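Local atomic coordinates of major capsid protein (Faustovirus, PDB entry 5J7O), a protein that probably builds the capsid of a large double-stranded DNA virus, as a trimer of double jelly-roll subunits. Residues B[147-160]-B[339-351]. Sequence-based numbering, arbitrary orientation.
Sequences SGVYTLYTQSYVNQ and NLFLQTTVETLLT
Thr154 and Thr345 face each other as a hydrogen-bonded pair midway along two antiparallel strands, 149-158 and 341-351, whose axes run at 163°. Thr154 O is gripped twice: Thr345 N lies nearly in line with the carbonyl bond, while Thr345 OG1 donates over 2.6 Å from above the carbonyl plane. A chi1 of 50°, with OG1 between backbone N and carbonyl carbon, turns this hydroxyl onto the partner strand. On the same face a water bridges Thr154 OG1 and Glu347 OE2, the latter at 2.9 Å from it; Glu347 OE1 is bound separately by Tyr367.

The opposite face mixes polar and apolar side chains. Gln155 NE2 donates to Thr344 OG1 at 3.2 Å, with the acceptor near the amide plane and an N-H...O angle of 162°. Tyr157 CE1 packs 3.6 Å from Leu342 CD1, and Tyr153 CD2 lies 3.7 Å from Val346 CG2. Beyond the paired strands, Asn339 OD1 accepts from Gln160 N at 2.7 Å, and the edge of the Phe341 ring faces the 158-160 backbone.

The ladder is internal to a mixed sheet: strand 138-142 bonds to 149-158 through Thr151, Tyr153 and Gln155, and strand 364-375 lies beside 341-351. Thr263 of the second subunit packs on Gln155 and Leu342, whereas Ile241 of the third meets Phe341, placing this sheet at the trimer interfaces.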
loop_
_atom_site.group_PDB
_atom_site.type_symbol
_atom_site.label_atom_id
_atom_site.label_comp_id
_atom_site.label_asym_id
_atom_site.label_seq_id
_atom_site.Cartn_x
_atom_site.Cartn_y
_atom_site.Cartn_z
ATOM N N SER B 147 14.972 -41.064 -32.579
ATOM C CA SER B 147 14.467 -41.093 -31.213
ATOM C C SER B 147 13.108 -41.764 -31.088
ATOM O O SER B 147 12.723 -42.144 -29.976
ATOM C CB SER B 147 14.367 -39.670 -30.656
ATOM O OG SER B 147 13.282 -38.972 -31.244
ATOM N N GLY B 148 12.378 -41.921 -32.188
ATOM C CA GLY B 148 11.018 -42.410 -32.108
ATOM C C GLY B 148 10.020 -41.386 -31.626
ATOM O O GLY B 148 8.912 -41.756 -31.224
ATOM N N VAL B 149 10.377 -40.106 -31.650
ATOM C CA VAL B 149 9.511 -39.029 -31.187
ATOM C C VAL B 149 8.905 -38.338 -32.401
ATOM O O VAL B 149 9.627 -37.804 -33.251
ATOM C CB VAL B 149 10.277 -38.026 -30.310
ATOM C CG1 VAL B 149 9.423 -36.794 -30.048
ATOM C CG2 VAL B 149 10.691 -38.674 -28.999
ATOM N N TYR B 150 7.579 -38.356 -32.480
ATOM C CA TYR B 150 6.828 -37.613 -33.481
ATOM C C TYR B 150 6.300 -36.348 -32.816
ATOM O O TYR B 150 5.504 -36.425 -31.875
ATOM C CB TYR B 150 5.689 -38.469 -34.037
ATOM C CG TYR B 150 4.855 -37.831 -35.129
ATOM C CD1 TYR B 150 5.365 -37.655 -36.409
ATOM C CD2 TYR B 150 3.546 -37.437 -34.885
ATOM C CE1 TYR B 150 4.599 -37.086 -37.412
ATOM C CE2 TYR B 150 2.773 -36.867 -35.881
ATOM C CZ TYR B 150 3.304 -36.695 -37.142
ATOM O OH TYR B 150 2.536 -36.127 -38.133
ATOM N N THR B 151 6.763 -35.191 -33.284
ATOM C CA THR B 151 6.429 -33.908 -32.678
ATOM C C THR B 151 5.408 -33.196 -33.556
ATOM O O THR B 151 5.697 -32.873 -34.713
ATOM C CB THR B 151 7.678 -33.046 -32.495
ATOM O OG1 THR B 151 8.635 -33.757 -31.700
ATOM C CG2 THR B 151 7.323 -31.743 -31.797
ATOM N N LEU B 152 4.224 -32.947 -33.002
ATOM C CA LEU B 152 3.096 -32.394 -33.742
ATOM C C LEU B 152 2.785 -30.997 -33.218
ATOM O O LEU B 152 2.507 -30.826 -32.026
ATOM C CB LEU B 152 1.871 -33.299 -33.617
ATOM C CG LEU B 152 0.672 -32.969 -34.506
ATOM C CD1 LEU B 152 0.948 -33.363 -35.949
ATOM C CD2 LEU B 152 -0.585 -33.649 -33.986
ATOM N N TYR B 153 2.819 -30.009 -34.109
ATOM C CA TYR B 153 2.538 -28.621 -33.776
ATOM C C TYR B 153 1.163 -28.245 -34.310
ATOM O O TYR B 153 0.894 -28.401 -35.505
ATOM C CB TYR B 153 3.597 -27.684 -34.365
ATOM C CG TYR B 153 5.029 -28.066 -34.059
ATOM C CD1 TYR B 153 5.706 -28.986 -34.849
ATOM C CD2 TYR B 153 5.708 -27.493 -32.992
ATOM C CE1 TYR B 153 7.017 -29.334 -34.578
ATOM C CE2 TYR B 153 7.020 -27.833 -32.715
ATOM C CZ TYR B 153 7.669 -28.753 -33.512
ATOM O OH TYR B 153 8.974 -29.096 -33.239
ATOM N N THR B 154 0.300 -27.741 -33.430
ATOM C CA THR B 154 -1.033 -27.299 -33.818
ATOM C C THR B 154 -1.289 -25.916 -33.243
ATOM O O THR B 154 -1.039 -25.674 -32.058
ATOM C CB THR B 154 -2.114 -28.274 -33.336
ATOM O OG1 THR B 154 -1.761 -29.610 -33.712
ATOM C CG2 THR B 154 -3.462 -27.920 -33.953
ATOM N N GLN B 155 -1.784 -25.011 -34.085
ATOM C CA GLN B 155 -2.170 -23.673 -33.665
ATOM C C GLN B 155 -3.572 -23.371 -34.171
ATOM O O GLN B 155 -3.919 -23.712 -35.306
ATOM C CB GLN B 155 -1.182 -22.615 -34.172
ATOM C CG GLN B 155 0.171 -22.651 -33.479
ATOM C CD GLN B 155 1.105 -21.559 -33.962
ATOM O OE1 GLN B 155 1.552 -21.570 -35.109
ATOM N NE2 GLN B 155 1.403 -20.605 -33.087
ATOM N N SER B 156 -4.375 -22.735 -33.323
ATOM C CA SER B 156 -5.749 -22.401 -33.667
ATOM C C SER B 156 -6.172 -21.177 -32.866
ATOM O O SER B 156 -5.399 -20.627 -32.075
ATOM C CB SER B 156 -6.685 -23.587 -33.409
ATOM O OG SER B 156 -6.643 -23.988 -32.051
ATOM N N TYR B 157 -7.412 -20.747 -33.083
ATOM C CA TYR B 157 -7.993 -19.621 -32.369
ATOM C C TYR B 157 -9.184 -20.095 -31.551
ATOM O O TYR B 157 -10.012 -20.873 -32.035
ATOM C CB TYR B 157 -8.429 -18.511 -33.330
ATOM C CG TYR B 157 -7.288 -17.883 -34.093
ATOM C CD1 TYR B 157 -6.320 -17.133 -33.438
ATOM C CD2 TYR B 157 -7.183 -18.033 -35.468
ATOM C CE1 TYR B 157 -5.275 -16.554 -34.132
ATOM C CE2 TYR B 157 -6.144 -17.456 -36.172
ATOM C CZ TYR B 157 -5.193 -16.719 -35.497
ATOM O OH TYR B 157 -4.154 -16.144 -36.194
ATOM N N VAL B 158 -9.262 -19.624 -30.306
ATOM C CA VAL B 158 -10.341 -19.975 -29.395
ATOM C C VAL B 158 -10.805 -18.718 -28.673
ATOM O O VAL B 158 -10.103 -17.708 -28.621
ATOM C CB VAL B 158 -9.915 -21.048 -28.366
ATOM C CG1 VAL B 158 -9.682 -22.387 -29.046
ATOM C CG2 VAL B 158 -8.665 -20.600 -27.620
ATOM N N ASN B 159 -12.013 -18.790 -28.122
ATOM C CA ASN B 159 -12.482 -17.778 -27.188
ATOM C C ASN B 159 -12.114 -18.227 -25.774
ATOM O O ASN B 159 -11.404 -19.219 -25.587
ATOM C CB ASN B 159 -13.981 -17.531 -27.367
ATOM C CG ASN B 159 -14.795 -18.810 -27.350
ATOM O OD1 ASN B 159 -14.285 -19.885 -27.035
ATOM N ND2 ASN B 159 -16.076 -18.697 -27.688
ATOM N N GLN B 160 -12.586 -17.500 -24.756
ATOM C CA GLN B 160 -12.216 -17.847 -23.386
ATOM C C GLN B 160 -12.715 -19.238 -23.014
ATOM O O GLN B 160 -12.007 -19.999 -22.342
ATOM C CB GLN B 160 -12.754 -16.812 -22.400
ATOM C CG GLN B 160 -12.305 -17.083 -20.969
ATOM C CD GLN B 160 -12.931 -16.148 -19.958
ATOM O OE1 GLN B 160 -14.126 -15.858 -20.017
ATOM N NE2 GLN B 160 -12.123 -15.670 -19.018
ATOM N N ASN B 339 -12.043 -11.270 -26.920
ATOM C CA ASN B 339 -12.294 -12.680 -26.617
ATOM C C ASN B 339 -11.846 -13.565 -27.784
ATOM O O ASN B 339 -12.619 -14.319 -28.375
ATOM C CB ASN B 339 -13.766 -12.895 -26.287
ATOM C CG ASN B 339 -14.032 -14.255 -25.670
ATOM O OD1 ASN B 339 -13.146 -14.858 -25.066
ATOM N ND2 ASN B 339 -15.257 -14.745 -25.822
ATOM N N LEU B 340 -10.560 -13.452 -28.109
ATOM C CA LEU B 340 -9.955 -14.231 -29.185
ATOM C C LEU B 340 -8.527 -14.556 -28.779
ATOM O O LEU B 340 -7.734 -13.645 -28.527
ATOM C CB LEU B 340 -9.984 -13.461 -30.507
ATOM C CG LEU B 340 -9.467 -14.184 -31.752
ATOM C CD1 LEU B 340 -10.411 -15.306 -32.160
ATOM C CD2 LEU B 340 -9.266 -13.200 -32.894
ATOM N N PHE B 341 -8.202 -15.845 -28.717
ATOM C CA PHE B 341 -6.913 -16.298 -28.216
ATOM C C PHE B 341 -6.283 -17.272 -29.199
ATOM O O PHE B 341 -6.970 -18.123 -29.770
ATOM C CB PHE B 341 -7.058 -16.972 -26.846
ATOM C CG PHE B 341 -7.817 -16.151 -25.845
ATOM C CD1 PHE B 341 -7.159 -15.245 -25.031
ATOM C CD2 PHE B 341 -9.191 -16.284 -25.718
ATOM C CE1 PHE B 341 -7.856 -14.487 -24.110
ATOM C CE2 PHE B 341 -9.892 -15.530 -24.801
ATOM C CZ PHE B 341 -9.225 -14.629 -23.995
ATOM N N LEU B 342 -4.972 -17.142 -29.388
ATOM C CA LEU B 342 -4.209 -18.071 -30.209
ATOM C C LEU B 342 -3.753 -19.238 -29.342
ATOM O O LEU B 342 -2.982 -19.049 -28.394
ATOM C CB LEU B 342 -3.005 -17.378 -30.846
ATOM C CG LEU B 342 -2.052 -18.293 -31.622
ATOM C CD1 LEU B 342 -2.660 -18.716 -32.951
ATOM C CD2 LEU B 342 -0.702 -17.628 -31.830
ATOM N N GLN B 343 -4.229 -20.436 -29.662
ATOM C CA GLN B 343 -3.851 -21.642 -28.937
ATOM C C GLN B 343 -2.635 -22.267 -29.606
ATOM O O GLN B 343 -2.694 -22.643 -30.781
ATOM C CB GLN B 343 -5.015 -22.632 -28.892
ATOM C CG GLN B 343 -4.670 -23.968 -28.255
ATOM C CD GLN B 343 -5.867 -24.890 -28.160
ATOM O OE1 GLN B 343 -6.976 -24.529 -28.552
ATOM N NE2 GLN B 343 -5.651 -26.088 -27.632
ATOM N N THR B 344 -1.535 -22.371 -28.865
ATOM C CA THR B 344 -0.302 -22.986 -29.349
ATOM C C THR B 344 -0.118 -24.312 -28.622
ATOM O O THR B 344 0.114 -24.331 -27.408
ATOM C CB THR B 344 0.897 -22.067 -29.126
ATOM O OG1 THR B 344 0.786 -20.917 -29.973
ATOM C CG2 THR B 344 2.197 -22.799 -29.436
ATOM N N THR B 345 -0.218 -25.414 -29.360
ATOM C CA THR B 345 -0.136 -26.752 -28.788
ATOM C C THR B 345 0.978 -27.543 -29.457
ATOM O O THR B 345 1.054 -27.600 -30.690
ATOM C CB THR B 345 -1.463 -27.500 -28.935
ATOM O OG1 THR B 345 -1.917 -27.413 -30.290
ATOM C CG2 THR B 345 -2.507 -26.906 -28.019
ATOM N N VAL B 346 1.834 -28.151 -28.641
ATOM C CA VAL B 346 2.846 -29.094 -29.099
ATOM C C VAL B 346 2.562 -30.438 -28.448
ATOM O O VAL B 346 2.420 -30.521 -27.221
ATOM C CB VAL B 346 4.273 -28.618 -28.765
ATOM C CG1 VAL B 346 5.285 -29.695 -29.134
ATOM C CG2 VAL B 346 4.587 -27.321 -29.487
ATOM N N GLU B 347 2.465 -31.482 -29.265
ATOM C CA GLU B 347 2.281 -32.844 -28.787
ATOM C C GLU B 347 3.453 -33.691 -29.256
ATOM O O GLU B 347 3.838 -33.631 -30.428
ATOM C CB GLU B 347 0.964 -33.441 -29.290
ATOM C CG GLU B 347 -0.275 -32.728 -28.786
ATOM C CD GLU B 347 -1.525 -33.142 -29.537
ATOM O OE1 GLU B 347 -2.314 -33.947 -28.998
ATOM O OE2 GLU B 347 -1.710 -32.668 -30.676
ATOM N N THR B 348 4.020 -34.470 -28.341
ATOM C CA THR B 348 5.095 -35.400 -28.654
ATOM C C THR B 348 4.596 -36.821 -28.440
ATOM O O THR B 348 4.006 -37.127 -27.397
ATOM C CB THR B 348 6.330 -35.134 -27.789
ATOM O OG1 THR B 348 5.985 -35.262 -26.405
ATOM C CG2 THR B 348 6.871 -33.735 -28.047
ATOM N N LEU B 349 4.826 -37.681 -29.428
ATOM C CA LEU B 349 4.423 -39.083 -29.374
ATOM C C LEU B 349 5.677 -39.944 -29.447
ATOM O O LEU B 349 6.355 -39.974 -30.479
ATOM C CB LEU B 349 3.458 -39.432 -30.507
ATOM C CG LEU B 349 1.999 -38.976 -30.391
ATOM C CD1 LEU B 349 1.846 -37.499 -30.727
ATOM C CD2 LEU B 349 1.108 -39.829 -31.282
ATOM N N LEU B 350 5.981 -40.641 -28.355
ATOM C CA LEU B 350 7.131 -41.540 -28.301
ATOM C C LEU B 350 6.650 -42.949 -28.622
ATOM O O LEU B 350 6.117 -43.650 -27.757
ATOM C CB LEU B 350 7.806 -41.476 -26.935
ATOM C CG LEU B 350 8.936 -42.477 -26.667
ATOM C CD1 LEU B 350 10.065 -42.309 -27.672
ATOM C CD2 LEU B 350 9.455 -42.334 -25.245
ATOM N N THR B 351 6.819 -43.361 -29.873
ATOM C CA THR B 351 6.586 -44.739 -30.273
ATOM C C THR B 351 7.918 -45.467 -30.407
ATOM O O THR B 351 8.981 -44.853 -30.520
ATOM C CB THR B 351 5.810 -44.818 -31.593
ATOM O OG1 THR B 351 6.533 -44.134 -32.622
ATOM C CG2 THR B 351 4.429 -44.194 -31.443
HETATM O O HOH W 1 -0.165 -30.684 -32.045
HETATM O O HOH W 2 -4.358 -25.459 -31.428
#